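Local coordinates for protein peptidoglycan-N-acetylmuramic acid deacetylase PdaA (Bacillus subtilis, PDB 1NY1) that deacetylates N-acetylmuramic acid residues in peptidoglycan glycan strands, a step toward the muramic delta-lactam of the spore cortex, and is required for germination, at residues T71-V76 with K224-L229; F80-P85 with N124-K129. All blocks are in the same frame, centred on the assembly; numbering follows the deposited sequence.

Contact 1 (T71-V76 with K224-L229); sequences TGTFFV and KSIDDL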
loop_
_atom_site.group_PDB
_atom_site.type_symbol
_atom_site.label_atom_id
_atom_site.label_comp_id
_atom_site.label_asym_id
_atom_site.label_seq_id
_atom_site.Cartn_x
_atom_site.Cartn_y
_atom_site.Cartn_z
ATOM N N THR A 71 -4.009 -12.158 0.137
ATOM C CA THR A 71 -3.440 -11.470 -1.023
ATOM C C THR A 71 -2.986 -10.062 -0.665
ATOM O O THR A 71 -3.784 -9.242 -0.214
ATOM C CB THR A 71 -4.469 -11.379 -2.167
ATOM O OG1 THR A 71 -4.821 -12.700 -2.599
ATOM C CG2 THR A 71 -3.897 -10.603 -3.347
ATOM N N GLY A 72 -1.703 -9.785 -0.870
ATOM C CA GLY A 72 -1.192 -8.463 -0.564
ATOM C C GLY A 72 -1.012 -7.617 -1.810
ATOM O O GLY A 72 -0.994 -8.133 -2.928
ATOM N N THR A 73 -0.909 -6.306 -1.618
ATOM C CA THR A 73 -0.676 -5.386 -2.722
ATOM C C THR A 73 0.638 -4.709 -2.357
ATOM O O THR A 73 0.750 -4.071 -1.305
ATOM C CB THR A 73 -1.820 -4.352 -2.855
ATOM O OG1 THR A 73 -3.053 -5.035 -3.129
ATOM C CG2 THR A 73 -1.535 -3.378 -3.990
ATOM N N PHE A 74 1.642 -4.893 -3.209
ATOM C CA PHE A 74 2.971 -4.336 -2.971
ATOM C C PHE A 74 3.273 -3.182 -3.912
ATOM O O PHE A 74 3.345 -3.368 -5.128
ATOM C CB PHE A 74 4.042 -5.421 -3.158
ATOM C CG PHE A 74 3.904 -6.591 -2.222
ATOM C CD1 PHE A 74 2.987 -7.608 -2.480
ATOM C CD2 PHE A 74 4.693 -6.673 -1.079
ATOM C CE1 PHE A 74 2.860 -8.699 -1.610
ATOM C CE2 PHE A 74 4.577 -7.754 -0.201
ATOM C CZ PHE A 74 3.658 -8.769 -0.469
ATOM N N PHE A 75 3.435 -1.991 -3.346
ATOM C CA PHE A 75 3.753 -0.820 -4.140
ATOM C C PHE A 75 5.271 -0.755 -4.224
ATOM O O PHE A 75 5.955 -0.491 -3.232
ATOM C CB PHE A 75 3.162 0.437 -3.500
ATOM C CG PHE A 75 1.661 0.480 -3.545
ATOM C CD1 PHE A 75 0.895 -0.174 -2.580
ATOM C CD2 PHE A 75 1.008 1.137 -4.587
ATOM C CE1 PHE A 75 -0.501 -0.172 -2.657
ATOM C CE2 PHE A 75 -0.380 1.144 -4.674
ATOM C CZ PHE A 75 -1.143 0.486 -3.705
ATOM N N VAL A 76 5.799 -1.017 -5.418
ATOM C CA VAL A 76 7.243 -1.051 -5.626
ATOM C C VAL A 76 7.829 0.136 -6.384
ATOM O O VAL A 76 7.144 0.787 -7.173
ATOM C CB VAL A 76 7.632 -2.359 -6.367
ATOM C CG1 VAL A 76 7.162 -3.567 -5.560
ATOM C CG2 VAL A 76 6.999 -2.388 -7.760
ATOM N N LYS A 224 -8.935 -9.042 2.519
ATOM C CA LYS A 224 -9.211 -8.987 1.087
ATOM C C LYS A 224 -8.157 -8.124 0.398
ATOM O O LYS A 224 -7.399 -7.418 1.058
ATOM C CB LYS A 224 -10.610 -8.418 0.838
ATOM C CG LYS A 224 -11.737 -9.298 1.373
ATOM C CD LYS A 224 -13.102 -8.717 1.033
ATOM C CE LYS A 224 -14.234 -9.612 1.535
ATOM N NZ LYS A 224 -15.570 -9.015 1.265
ATOM N N SER A 225 -8.115 -8.181 -0.928
ATOM C CA SER A 225 -7.135 -7.417 -1.691
ATOM C C SER A 225 -7.702 -6.101 -2.193
ATOM O O SER A 225 -8.903 -5.859 -2.115
ATOM C CB SER A 225 -6.666 -8.234 -2.892
ATOM O OG SER A 225 -7.709 -8.300 -3.856
ATOM N N ILE A 226 -6.823 -5.256 -2.726
ATOM C CA ILE A 226 -7.246 -3.975 -3.262
ATOM C C ILE A 226 -8.157 -4.236 -4.462
ATOM O O ILE A 226 -9.133 -3.515 -4.677
ATOM C CB ILE A 226 -6.029 -3.123 -3.690
ATOM C CG1 ILE A 226 -5.148 -2.820 -2.467
ATOM C CG2 ILE A 226 -6.497 -1.843 -4.383
ATOM C CD1 ILE A 226 -5.845 -2.055 -1.347
ATOM N N ASP A 227 -7.843 -5.266 -5.244
ATOM C CA ASP A 227 -8.688 -5.599 -6.386
ATOM C C ASP A 227 -10.077 -5.988 -5.886
ATOM O O ASP A 227 -11.081 -5.601 -6.482
ATOM C CB ASP A 227 -8.095 -6.753 -7.212
ATOM C CG ASP A 227 -7.124 -6.278 -8.285
ATOM O OD1 ASP A 227 -7.156 -5.085 -8.648
ATOM O OD2 ASP A 227 -6.335 -7.111 -8.783
ATOM N N ASP A 228 -10.143 -6.751 -4.794
ATOM C CA ASP A 228 -11.442 -7.146 -4.249
ATOM C C ASP A 228 -12.180 -5.889 -3.812
ATOM O O ASP A 228 -13.383 -5.746 -4.035
ATOM C CB ASP A 228 -11.299 -8.072 -3.033
ATOM C CG ASP A 228 -10.577 -9.371 -3.354
ATOM O OD1 ASP A 228 -10.697 -9.859 -4.499
ATOM O OD2 ASP A 228 -9.909 -9.913 -2.452
ATOM N N LEU A 229 -11.452 -4.985 -3.171
ATOM C CA LEU A 229 -12.030 -3.733 -2.702
ATOM C C LEU A 229 -12.673 -3.002 -3.874
ATOM O O LEU A 229 -13.827 -2.579 -3.800
ATOM C CB LEU A 229 -10.938 -2.863 -2.070
ATOM C CG LEU A 229 -11.345 -1.601 -1.307
ATOM C CD1 LEU A 229 -10.192 -1.176 -0.412
ATOM C CD2 LEU A 229 -11.725 -0.481 -2.268
HETATM O O HOH W 1 -5.174 -8.252 2.201
#

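Contact 2 (F80-P85 with N124-K129); sequences FVKDQP and NEEVYK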
loop_
_atom_site.group_PDB
_atom_site.type_symbol
_atom_site.label_atom_id
_atom_site.label_comp_id
_atom_site.label_asym_id
_atom_site.label_seq_id
_atom_site.Cartn_x
_atom_site.Cartn_y
_atom_site.Cartn_z
ATOM N N PHE A 80 13.594 -1.187 -6.393
ATOM C CA PHE A 80 13.211 -2.483 -5.853
ATOM C C PHE A 80 13.045 -3.511 -6.966
ATOM O O PHE A 80 13.535 -4.639 -6.868
ATOM C CB PHE A 80 11.901 -2.378 -5.070
ATOM C CG PHE A 80 11.533 -3.642 -4.355
ATOM C CD1 PHE A 80 12.137 -3.972 -3.147
ATOM C CD2 PHE A 80 10.630 -4.534 -4.918
ATOM C CE1 PHE A 80 11.849 -5.176 -2.507
ATOM C CE2 PHE A 80 10.333 -5.743 -4.290
ATOM C CZ PHE A 80 10.946 -6.064 -3.082
ATOM N N VAL A 81 12.342 -3.118 -8.023
ATOM C CA VAL A 81 12.108 -4.008 -9.153
ATOM C C VAL A 81 13.423 -4.431 -9.806
ATOM O O VAL A 81 13.640 -5.610 -10.068
ATOM C CB VAL A 81 11.196 -3.332 -10.210
ATOM C CG1 VAL A 81 11.060 -4.227 -11.433
ATOM C CG2 VAL A 81 9.821 -3.066 -9.611
ATOM N N LYS A 82 14.299 -3.467 -10.058
ATOM C CA LYS A 82 15.586 -3.748 -10.681
ATOM C C LYS A 82 16.505 -4.562 -9.764
ATOM O O LYS A 82 17.264 -5.412 -10.228
ATOM C CB LYS A 82 16.280 -2.437 -11.057
ATOM C CG LYS A 82 15.450 -1.513 -11.954
ATOM C CD LYS A 82 15.568 -1.866 -13.429
ATOM C CE LYS A 82 16.933 -1.459 -13.988
ATOM N NZ LYS A 82 17.069 -1.797 -15.436
ATOM N N ASP A 83 16.433 -4.310 -8.462
ATOM C CA ASP A 83 17.293 -5.014 -7.517
ATOM C C ASP A 83 16.783 -6.389 -7.086
ATOM O O ASP A 83 17.578 -7.283 -6.782
ATOM C CB ASP A 83 17.515 -4.134 -6.278
ATOM C CG ASP A 83 18.538 -4.713 -5.330
ATOM O OD1 ASP A 83 19.692 -4.927 -5.764
ATOM O OD2 ASP A 83 18.194 -4.955 -4.150
ATOM N N GLN A 84 15.465 -6.567 -7.079
ATOM C CA GLN A 84 14.866 -7.826 -6.636
ATOM C C GLN A 84 13.899 -8.495 -7.619
ATOM O O GLN A 84 12.748 -8.782 -7.271
ATOM C CB GLN A 84 14.135 -7.586 -5.314
ATOM C CG GLN A 84 15.032 -7.098 -4.188
ATOM C CD GLN A 84 16.029 -8.149 -3.755
ATOM O OE1 GLN A 84 15.700 -9.331 -3.672
ATOM N NE2 GLN A 84 17.253 -7.724 -3.457
ATOM N N PRO A 85 14.363 -8.784 -8.845
ATOM C CA PRO A 85 13.539 -9.421 -9.884
ATOM C C PRO A 85 12.837 -10.706 -9.430
ATOM O O PRO A 85 11.658 -10.914 -9.723
ATOM C CB PRO A 85 14.543 -9.701 -11.004
ATOM C CG PRO A 85 15.605 -8.664 -10.789
ATOM C CD PRO A 85 15.754 -8.628 -9.299
ATOM N N ASN A 124 6.027 -0.185 -14.562
ATOM C CA ASN A 124 5.233 -1.231 -15.209
ATOM C C ASN A 124 6.052 -1.923 -16.293
ATOM O O ASN A 124 5.994 -3.145 -16.445
ATOM C CB ASN A 124 3.967 -0.627 -15.821
ATOM C CG ASN A 124 3.007 -0.110 -14.772
ATOM O OD1 ASN A 124 2.148 0.726 -15.058
ATOM N ND2 ASN A 124 3.140 -0.611 -13.548
ATOM N N GLU A 125 6.816 -1.129 -17.039
ATOM C CA GLU A 125 7.666 -1.643 -18.110
ATOM C C GLU A 125 8.604 -2.721 -17.564
ATOM O O GLU A 125 8.668 -3.827 -18.101
ATOM C CB GLU A 125 8.480 -0.494 -18.727
ATOM C CG GLU A 125 9.581 -0.910 -19.711
ATOM C CD GLU A 125 9.111 -1.028 -21.155
ATOM O OE1 GLU A 125 7.908 -0.833 -21.429
ATOM O OE2 GLU A 125 9.958 -1.316 -22.024
ATOM N N GLU A 126 9.319 -2.397 -16.489
ATOM C CA GLU A 126 10.257 -3.333 -15.877
ATOM C C GLU A 126 9.547 -4.533 -15.251
ATOM O O GLU A 126 10.026 -5.668 -15.342
ATOM C CB GLU A 126 11.101 -2.612 -14.820
ATOM C CG GLU A 126 12.260 -3.443 -14.295
ATOM C CD GLU A 126 13.249 -3.820 -15.381
ATOM O OE1 GLU A 126 13.911 -4.868 -15.234
ATOM O OE2 GLU A 126 13.368 -3.064 -16.370
ATOM N N VAL A 127 8.412 -4.287 -14.607
ATOM C CA VAL A 127 7.653 -5.374 -14.001
ATOM C C VAL A 127 7.218 -6.351 -15.096
ATOM O O VAL A 127 7.319 -7.566 -14.927
ATOM C CB VAL A 127 6.398 -4.847 -13.257
ATOM C CG1 VAL A 127 5.535 -6.017 -12.781
ATOM C CG2 VAL A 127 6.819 -4.000 -12.068
ATOM N N TYR A 128 6.752 -5.820 -16.223
ATOM C CA TYR A 128 6.302 -6.671 -17.320
ATOM C C TYR A 128 7.428 -7.524 -17.893
ATOM O O TYR A 128 7.219 -8.687 -18.238
ATOM C CB TYR A 128 5.672 -5.832 -18.435
ATOM C CG TYR A 128 5.046 -6.671 -19.528
ATOM C CD1 TYR A 128 5.806 -7.148 -20.601
ATOM C CD2 TYR A 128 3.695 -7.021 -19.471
ATOM C CE1 TYR A 128 5.234 -7.951 -21.591
ATOM C CE2 TYR A 128 3.116 -7.826 -20.453
ATOM C CZ TYR A 128 3.890 -8.284 -21.508
ATOM O OH TYR A 128 3.315 -9.066 -22.487
ATOM N N LYS A 129 8.615 -6.942 -18.003
ATOM C CA LYS A 129 9.778 -7.656 -18.519
ATOM C C LYS A 129 10.035 -8.888 -17.662
ATOM O O LYS A 129 10.529 -9.910 -18.138
ATOM C CB LYS A 129 11.010 -6.750 -18.474
ATOM C CG LYS A 129 12.305 -7.430 -18.892
ATOM C CD LYS A 129 13.513 -6.554 -18.612
ATOM C CE LYS A 129 14.798 -7.235 -19.064
ATOM N NZ LYS A 129 16.014 -6.419 -18.761
HETATM O O HOH W 2 14.731 -6.393 -12.661
HETATM O O HOH W 3 15.783 -3.810 -17.547
#

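Contact 1 (T71-V76 with K224-L229)
Thr-73 and Ile-226 meet where strand 73-76 of the parallel sheet of this NodB-type deacetylase faces the first turn of the C-terminal helix 226-234. The two side chains lie roughly perpendicular, and the hydroxyl oxygen of Thr-73, not its methyl, makes the nearest approach: OG1 lies 3.1 Å from Ile-226 CG1, a close van der Waals contact. The torsion accounts for this, since a chi1 of -62° sets OG1 opposite the carbonyl carbon and CG2 opposite the backbone N, leaving CG2 at 4.0 Å from the same CG1. The strand residue itself is fixed by backbone bonds to Leu-47 and Phe-49. Both residues are buried, and Ile-226 also rests on Thr-48 and Tyr-138.

Toward the partly exposed Thr-71 the fit is looser. Its CG2 touches Ser-225 CB at 3.7 Å, and the two main chains, whose carbonyl oxygens are 4.2 Å apart (Thr-71 O to Lys-224 O), are bridged by a water. This water donates to both, at 3.0 Å to Thr-71 O and 2.6 Å to Lys-224 O. The side chain of Lys-224 starts out away from 71-76 and is fully extended; its amine forms salt bridges with Glu-42 and Glu-232.

Ser-225 is the N-cap of the helix and forms a capping box with Asp-228. Asp-228 N donates to Ser-225 OG at 3.0 Å, and Ser-225 N returns a nearly straight bond (175°) to Asp-228 OD2, reaching it from above the carboxylate plane.

The touching surfaces are aliphatic carbons and one hydroxyl oxygen. With no direct hydrogen bond between 71-76 and 224-229, the helix start is probably set by its own cap, and its fit to Thr-71 and Thr-73 by apolar packing and one shared water.

Contact 2 (F80-P85 with N124-K129)
Glu-126 OE2, at 2.8 Å from a water that donates to it, shares that water with Lys-129 NZ and, more weakly, with Lys-82 NZ, a water link at the solvent-facing edge of the packing between helices 78-83 and 113-131 of the NodB-type domain. Lys-82 NZ itself stays 4.0 Å from Glu-126 OE2, beyond a salt bridge, so any attraction between them is at longer range. A second water, donating to Val-81 O and to Glu-126 OE1, joins the carboxylate to the other helix's main chain.

The aliphatic part of Glu-126 does the packing. With CG anti to the backbone N (chi1 -170°) and a bend at chi2, CG is brought to 3.2 Å from Val-81 CG1, the two side chains running past one another antiparallel. Lys-82, bent at chi2 and chi3, lies across Glu-126, roughly perpendicular, its CD 3.6 Å from Glu-126 CD. Replacing Glu-126 with an alanine would probably leave both waters without their shared carboxylate, the two lysine amines without this counter-charge, and a gap beside Val-81.

On the buried side, Val-127, which also touches Ile-98, presents CG2 to Val-81 CG2 at 4.0 Å.

Strand 73-76 and helix 78-83 follow each other in the chain, so contacts 1 and 2 grip successive elements and even touch: Val-76 CG2 lies 3.4 Å from Val-81 CG2. Their centres, about 18 Å apart, sit differently in the fold. Contact 1, about 7 Å from the centre of the chain, is buried and joins the sheet to the C-terminal helix; contact 2, about 17 Å out, is only partly buried and pairs two helices. Both lack direct hydrogen bonds between their segments and use bridging water, but in contact 1 the water joins two main-chain carbonyls, whereas in contact 2 the waters link charged side chains, one also reaching a main-chain carbonyl, in keeping with its more exposed position.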